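Local atomic coordinates of Ceg4 (Legionella pneumophila subsp. pneumophila, PDB entry 6AOK), a protein that acts as a HAD-like phosphotyrosine phosphatase, a Legionella effector that attenuates activation of eukaryotic MAPK pathways, this chain being its magnesium-binding N-terminal part. Residues 198-201 with 202-205; 95-98 with 99-102. One frame throughout, in Å; residues are numbered along the deposited sequence.

Contacts 1 and 2 are two local helix contacts, one at the start of helix 201-211 and the other in the C-terminal part of helix 91-100, and the two helices pack against each other with the contact centres about 12 Å apart. Phe96 is central to the join, meeting Trp201 and Tyr204: Trp201 CZ3 of contact 1 lies 3.7 Å from Phe96 CD2 of contact 2, and Tyr204 CB is 3.7 Å from Phe96 CE1. Further along, Leu205 CD1 packs 3.4 Å from Glu99 CB. Contact 1 sits nearer the metal, the Phe199 side chain being about 7 Å from the magnesium ion that Asp18, Asp20 and Asp167 bind; for Phe97 of contact 2 that distance is about 12 Å.

Contact 1 of 2, residues 198-201 with 202-205; sequences EFEW and SQYL
Tyr204 folds back from the first turn of helix 201-211 over the loop that leads into it, and its hydroxyl takes the Glu200 amide: N to Tyr204 OH is 3.0 Å, with an N-H...O angle of 151°. The ring lies over the Glu200 carbonyl, whose O sits 3.2 Å from the ring plane above its centre. That same oxygen accepts the Tyr204 amide (N to Glu200 O 3.1 Å) and, weakly, that of Gln203. One tyrosine thus serves both peptide groups of Glu200, the N-cap residue. Leu205 N to Trp201 O, 3.0 Å, continues the helical bonding.

With CG anti to its carbonyl carbon (chi1 -44°), Tyr204 also turns a ring edge to the face of Trp201. The planes stand at 72° in this offset edge-to-face pair, and Tyr204 CD2 comes within 3.7 Å of Trp201 CE3. The indole NE1 is satisfied by the carbonyl of Thr22, in the loop after strand 13-17. Phe199 CB meets the tyrosine edge at CE2, while the Phe199 side chain also approaches that of Asp167, a magnesium ligand. This is a helix start with an inverse gamma turn centred on its N-cap, beside the metal site of a HAD-like phosphatase.

Contact 2 of 2, residues 95-98 with 99-102; sequences AFFH and EVLK
Phe96 and Val100 meet one turn apart on helix 91-100, an amphipathic helix packed on the parallel sheet of the HAD-like domain. Val100 CG1 stands over one face of the Phe96 ring in a CH-pi contact, 4.0 Å from the centroid and 21° off the ring normal. It is offset toward the rim, closest to CZ. The ring comes back over the valine because Phe96 CG is anti to the backbone N (chi1 179°), which sends the side chain along the helix toward its C-terminal end. The other methyl, Val100 CG2, reaches Phe97 CD1 at 3.9 Å, so the valine branches touch both phenylalanines.

This is the tight, buried side. Phe96 CD2 lies over the centre of the Phe97 ring, 3.9 Å above its plane, and both rings also meet Trp201 of helix 201-211. Phe97, Val100 and Leu101 rest on Val108 of strand 106-111, and Phe123 makes an edge-to-face pair with Phe97.

The backbone amides of Glu99, Val100 and Leu101 bond to the carbonyls of Ala95, Phe96 and Phe97, with Val100 N to Phe96 O at 2.9 Å.

The solvent side is looser. Ala95 and Lys102 are exposed, and His98 and Glu99 are partly so, although Glu99 touches Leu205 and Arg209 of helix 201-211. His98 looks outside the contact for its partners, stacking on Phe128 with its ND1 hydrogen-bonded to Glu132 OE2. Lys102 NZ and His98 ND1 are 5.4 Å apart and do not touch. Leu101 returns to the packed side, its CD1 4.2 Å from Phe97 CB.

Contact 1 of 2, residues 198-201 with 202-205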
ATOM      1  N   GLU A 198       0.209   9.872 -10.747  1.00 24.98           N
ATOM      2  CA  GLU A 198       1.306  10.825 -10.829  1.00 28.13           C
ATOM      3  C   GLU A 198       2.393  10.587  -9.786  1.00 25.76           C
ATOM      4  O   GLU A 198       3.318  11.405  -9.668  1.00 28.35           O
ATOM      5  CB  GLU A 198       0.761  12.251 -10.731  1.00 33.75           C
ATOM      6  CG  GLU A 198      -0.076  12.628 -11.936  1.00 40.84           C
ATOM      7  CD  GLU A 198      -0.770  13.985 -11.822  1.00 46.54           C
ATOM      8  OE1 GLU A 198      -0.277  14.854 -11.073  1.00 47.77           O
ATOM      9  OE2 GLU A 198      -1.826  14.176 -12.491  1.00 49.57           O
ATOM     10  N   PHE A 199       2.321   9.492  -9.039  1.00 21.05           N
ATOM     11  CA  PHE A 199       3.415   9.117  -8.150  1.00 21.52           C
ATOM     12  C   PHE A 199       4.536   8.446  -8.961  1.00 25.12           C
ATOM     13  O   PHE A 199       4.268   7.528  -9.749  1.00 26.42           O
ATOM     14  CB  PHE A 199       2.911   8.176  -7.075  1.00 17.67           C
ATOM     15  CG  PHE A 199       1.990   8.821  -6.092  1.00 18.85           C
ATOM     16  CD1 PHE A 199       0.605   8.872  -6.340  1.00 17.12           C
ATOM     17  CD2 PHE A 199       2.485   9.404  -4.952  1.00 13.56           C
ATOM     18  CE1 PHE A 199      -0.277   9.478  -5.404  1.00 16.25           C
ATOM     19  CE2 PHE A 199       1.592  10.021  -4.035  1.00 16.09           C
ATOM     20  CZ  PHE A 199       0.226  10.028  -4.274  1.00 14.19           C
ATOM     21  N   GLU A 200       5.782   8.876  -8.736  1.00 23.28           N
ATOM     22  CA  GLU A 200       6.947   8.406  -9.491  1.00 25.06           C
ATOM     23  C   GLU A 200       7.557   7.195  -8.772  1.00 21.63           C
ATOM     24  O   GLU A 200       8.655   7.234  -8.205  1.00 20.50           O
ATOM     25  CB  GLU A 200       7.965   9.531  -9.639  1.00 29.42           C
ATOM     26  CG  GLU A 200       7.457  10.721 -10.435  1.00 40.96           C
ATOM     27  CD  GLU A 200       8.512  11.827 -10.659  1.00 48.72           C
ATOM     28  OE1 GLU A 200       9.731  11.509 -10.745  1.00 50.89           O
ATOM     29  OE2 GLU A 200       8.105  13.008 -10.796  1.00 51.69           O
ATOM     30  N   TRP A 201       6.807   6.099  -8.789  1.00 19.19           N
ATOM     31  CA  TRP A 201       7.244   4.908  -8.076  1.00 17.35           C
ATOM     32  C   TRP A 201       8.637   4.469  -8.496  1.00 20.85           C
ATOM     33  O   TRP A 201       9.384   3.911  -7.682  1.00 20.00           O
ATOM     34  CB  TRP A 201       6.238   3.779  -8.308  1.00 17.34           C
ATOM     35  CG  TRP A 201       4.948   4.028  -7.583  1.00 19.85           C
ATOM     36  CD1 TRP A 201       3.753   4.379  -8.143  1.00 16.37           C
ATOM     37  CD2 TRP A 201       4.720   3.961  -6.162  1.00 14.85           C
ATOM     38  NE1 TRP A 201       2.806   4.524  -7.170  1.00 16.76           N
ATOM     39  CE2 TRP A 201       3.371   4.276  -5.947  1.00 14.31           C
ATOM     40  CE3 TRP A 201       5.532   3.639  -5.056  1.00 16.95           C
ATOM     41  CZ2 TRP A 201       2.787   4.277  -4.670  1.00 14.44           C
ATOM     42  CZ3 TRP A 201       4.953   3.661  -3.772  1.00 16.05           C
ATOM     43  CH2 TRP A 201       3.581   3.974  -3.603  1.00 14.77           C
ATOM     44  N   SER A 202       9.025   4.694  -9.761  1.00 20.14           N
ATOM     45  CA  SER A 202      10.355   4.215 -10.121  1.00 23.40           C
ATOM     46  C   SER A 202      11.441   5.089  -9.495  1.00 23.41           C
ATOM     47  O   SER A 202      12.549   4.599  -9.187  1.00 22.50           O
ATOM     48  CB  SER A 202      10.520   4.142 -11.635  1.00 28.17           C
ATOM     49  OG  SER A 202      10.500   5.444 -12.173  1.00 33.64           O
ATOM     50  N   GLN A 203      11.139   6.368  -9.273  1.00 21.75           N
ATOM     51  CA  GLN A 203      12.086   7.217  -8.559  1.00 25.19           C
ATOM     52  C   GLN A 203      12.188   6.824  -7.085  1.00 22.57           C
ATOM     53  O   GLN A 203      13.289   6.830  -6.517  1.00 21.82           O
ATOM     54  CB  GLN A 203      11.681   8.679  -8.683  1.00 28.48           C
ATOM     55  CG  GLN A 203      12.640   9.628  -7.966  1.00 34.74           C
ATOM     56  CD  GLN A 203      14.047   9.655  -8.607  1.00 40.15           C
ATOM     57  OE1 GLN A 203      15.063   9.378  -7.946  1.00 42.91           O
ATOM     58  NE2 GLN A 203      14.098   9.974  -9.896  1.00 40.73           N
ATOM     59  N   TYR A 204      11.055   6.498  -6.445  1.00 22.28           N
ATOM     60  CA  TYR A 204      11.099   6.127  -5.024  1.00 21.04           C
ATOM     61  C   TYR A 204      11.860   4.825  -4.847  1.00 20.69           C
ATOM     62  O   TYR A 204      12.607   4.677  -3.884  1.00 20.17           O
ATOM     63  CB  TYR A 204       9.700   5.989  -4.411  1.00 17.82           C
ATOM     64  CG  TYR A 204       8.745   7.100  -4.804  1.00 18.63           C
ATOM     65  CD1 TYR A 204       9.197   8.379  -5.057  1.00 23.09           C
ATOM     66  CD2 TYR A 204       7.401   6.851  -4.942  1.00 18.19           C
ATOM     67  CE1 TYR A 204       8.320   9.379  -5.465  1.00 26.16           C
ATOM     68  CE2 TYR A 204       6.525   7.842  -5.318  1.00 19.96           C
ATOM     69  CZ  TYR A 204       6.971   9.079  -5.597  1.00 23.94           C
ATOM     70  OH  TYR A 204       6.082  10.052  -6.013  1.00 25.42           O
ATOM     71  N   LEU A 205      11.711   3.895  -5.795  1.00 18.95           N
ATOM     72  CA  LEU A 205      12.517   2.665  -5.818  1.00 20.19           C
ATOM     73  C   LEU A 205      14.014   2.957  -5.885  1.00 25.58           C
ATOM     74  O   LEU A 205      14.819   2.354  -5.158  1.00 24.59           O
ATOM     75  CB  LEU A 205      12.119   1.826  -7.028  1.00 21.02           C
ATOM     76  CG  LEU A 205      12.986   0.578  -7.279  1.00 23.76           C
ATOM     77  CD1 LEU A 205      12.801  -0.276  -6.080  1.00 22.38           C
ATOM     78  CD2 LEU A 205      12.533  -0.152  -8.517  1.00 25.86           C
TER

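Contact 2 of 2, residues 95-98 with 99-102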
ATOM      1  N   ALA A  95       7.111  -3.042  -9.141  1.00 18.52           N
ATOM      2  CA  ALA A  95       8.547  -3.220  -8.934  1.00 19.33           C
ATOM      3  C   ALA A  95       8.997  -2.630  -7.592  1.00 19.14           C
ATOM      4  O   ALA A  95       9.877  -3.188  -6.911  1.00 18.08           O
ATOM      5  CB  ALA A  95       9.338  -2.594 -10.092  1.00 20.23           C
ATOM      6  N   PHE A  96       8.445  -1.481  -7.215  1.00 15.70           N
ATOM      7  CA  PHE A  96       8.774  -0.887  -5.923  1.00 15.33           C
ATOM      8  C   PHE A  96       8.450  -1.828  -4.762  1.00 16.29           C
ATOM      9  O   PHE A  96       9.304  -2.072  -3.888  1.00 16.14           O
ATOM     10  CB  PHE A  96       8.003   0.410  -5.731  1.00 15.70           C
ATOM     11  CG  PHE A  96       8.258   1.077  -4.405  1.00 14.38           C
ATOM     12  CD1 PHE A  96       9.337   1.923  -4.224  1.00 15.61           C
ATOM     13  CD2 PHE A  96       7.387   0.864  -3.330  1.00 16.49           C
ATOM     14  CE1 PHE A  96       9.524   2.562  -2.982  1.00 20.51           C
ATOM     15  CE2 PHE A  96       7.596   1.451  -2.128  1.00 17.09           C
ATOM     16  CZ  PHE A  96       8.654   2.316  -1.949  1.00 18.15           C
ATOM     17  N   PHE A  97       7.219  -2.364  -4.735  1.00 14.74           N
ATOM     18  CA  PHE A  97       6.833  -3.261  -3.648  1.00 14.21           C
ATOM     19  C   PHE A  97       7.586  -4.580  -3.658  1.00 14.64           C
ATOM     20  O   PHE A  97       7.872  -5.115  -2.584  1.00 14.90           O
ATOM     21  CB  PHE A  97       5.313  -3.461  -3.664  1.00 13.83           C
ATOM     22  CG  PHE A  97       4.630  -2.261  -3.136  1.00 16.87           C
ATOM     23  CD1 PHE A  97       4.676  -1.990  -1.777  1.00 17.34           C
ATOM     24  CD2 PHE A  97       4.080  -1.320  -3.980  1.00 18.38           C
ATOM     25  CE1 PHE A  97       4.123  -0.829  -1.261  1.00 17.73           C
ATOM     26  CE2 PHE A  97       3.520  -0.127  -3.474  1.00 19.81           C
ATOM     27  CZ  PHE A  97       3.552   0.113  -2.100  1.00 19.92           C
ATOM     28  N   HIS A  98       7.953  -5.126  -4.825  1.00 14.85           N
ATOM     29  CA  HIS A  98       8.829  -6.288  -4.780  1.00 19.28           C
ATOM     30  C   HIS A  98      10.141  -5.932  -4.095  1.00 22.62           C
ATOM     31  O   HIS A  98      10.685  -6.727  -3.330  1.00 23.65           O
ATOM     32  CB  HIS A  98       9.120  -6.848  -6.185  1.00 21.11           C
ATOM     33  CG  HIS A  98       8.029  -7.730  -6.732  1.00 20.73           C
ATOM     34  ND1 HIS A  98       7.513  -8.807  -6.036  1.00 22.00           N
ATOM     35  CD2 HIS A  98       7.338  -7.669  -7.899  1.00 21.25           C
ATOM     36  CE1 HIS A  98       6.559  -9.380  -6.755  1.00 22.13           C
ATOM     37  NE2 HIS A  98       6.453  -8.724  -7.903  1.00 22.54           N
ATOM     38  N   GLU A  99      10.669  -4.748  -4.349  1.00 18.56           N
ATOM     39  CA  GLU A  99      11.915  -4.389  -3.683  1.00 25.18           C
ATOM     40  C   GLU A  99      11.712  -4.211  -2.169  1.00 23.32           C
ATOM     41  O   GLU A  99      12.483  -4.737  -1.354  1.00 23.99           O
ATOM     42  CB  GLU A  99      12.472  -3.117  -4.290  1.00 30.67           C
ATOM     43  CG  GLU A  99      13.686  -2.650  -3.577  1.00 37.78           C
ATOM     44  CD  GLU A  99      14.892  -3.482  -3.938  1.00 45.09           C
ATOM     45  OE1 GLU A  99      14.965  -4.024  -5.073  1.00 47.58           O
ATOM     46  OE2 GLU A  99      15.772  -3.598  -3.072  1.00 49.35           O
ATOM     47  N   VAL A 100      10.685  -3.474  -1.765  1.00 19.46           N
ATOM     48  CA  VAL A 100      10.657  -3.139  -0.348  1.00 22.87           C
ATOM     49  C   VAL A 100      10.107  -4.281   0.503  1.00 22.43           C
ATOM     50  O   VAL A 100      10.416  -4.358   1.703  1.00 22.82           O
ATOM     51  CB  VAL A 100       9.873  -1.840  -0.090  1.00 19.10           C
ATOM     52  CG1 VAL A 100      10.619  -0.627  -0.721  1.00 20.40           C
ATOM     53  CG2 VAL A 100       8.419  -1.932  -0.592  1.00 16.27           C
ATOM     54  N   LEU A 101       9.290  -5.162  -0.071  1.00 18.39           N
ATOM     55  CA  LEU A 101       8.759  -6.246   0.736  1.00 22.10           C
ATOM     56  C   LEU A 101       9.747  -7.386   0.873  1.00 28.20           C
ATOM     57  O   LEU A 101       9.440  -8.347   1.572  1.00 32.55           O
ATOM     58  CB  LEU A 101       7.469  -6.791   0.145  1.00 18.51           C
ATOM     59  CG  LEU A 101       6.316  -5.804   0.177  1.00 17.22           C
ATOM     60  CD1 LEU A 101       5.039  -6.323  -0.603  1.00 15.35           C
ATOM     61  CD2 LEU A 101       5.975  -5.447   1.658  1.00 16.13           C
ATOM     62  N   LYS A 102      10.900  -7.329   0.196  1.00 29.09           N
ATOM     63  CA  LYS A 102      11.962  -8.290   0.438  1.00 31.28           C
ATOM     64  C   LYS A 102      13.074  -7.716   1.296  1.00 31.40           C
ATOM     65  O   LYS A 102      14.049  -8.411   1.579  1.00 33.22           O
ATOM     66  CB  LYS A 102      12.532  -8.787  -0.886  1.00 37.27           C
ATOM     67  CG  LYS A 102      11.458  -9.409  -1.815  1.00 43.01           C
ATOM     68  CD  LYS A 102      11.845  -9.355  -3.322  1.00 47.35           C
ATOM     69  CE  LYS A 102      11.058 -10.341  -4.179  1.00 48.57           C
ATOM     70  NZ  LYS A 102      11.859 -11.574  -4.438  1.00 51.31           N
TER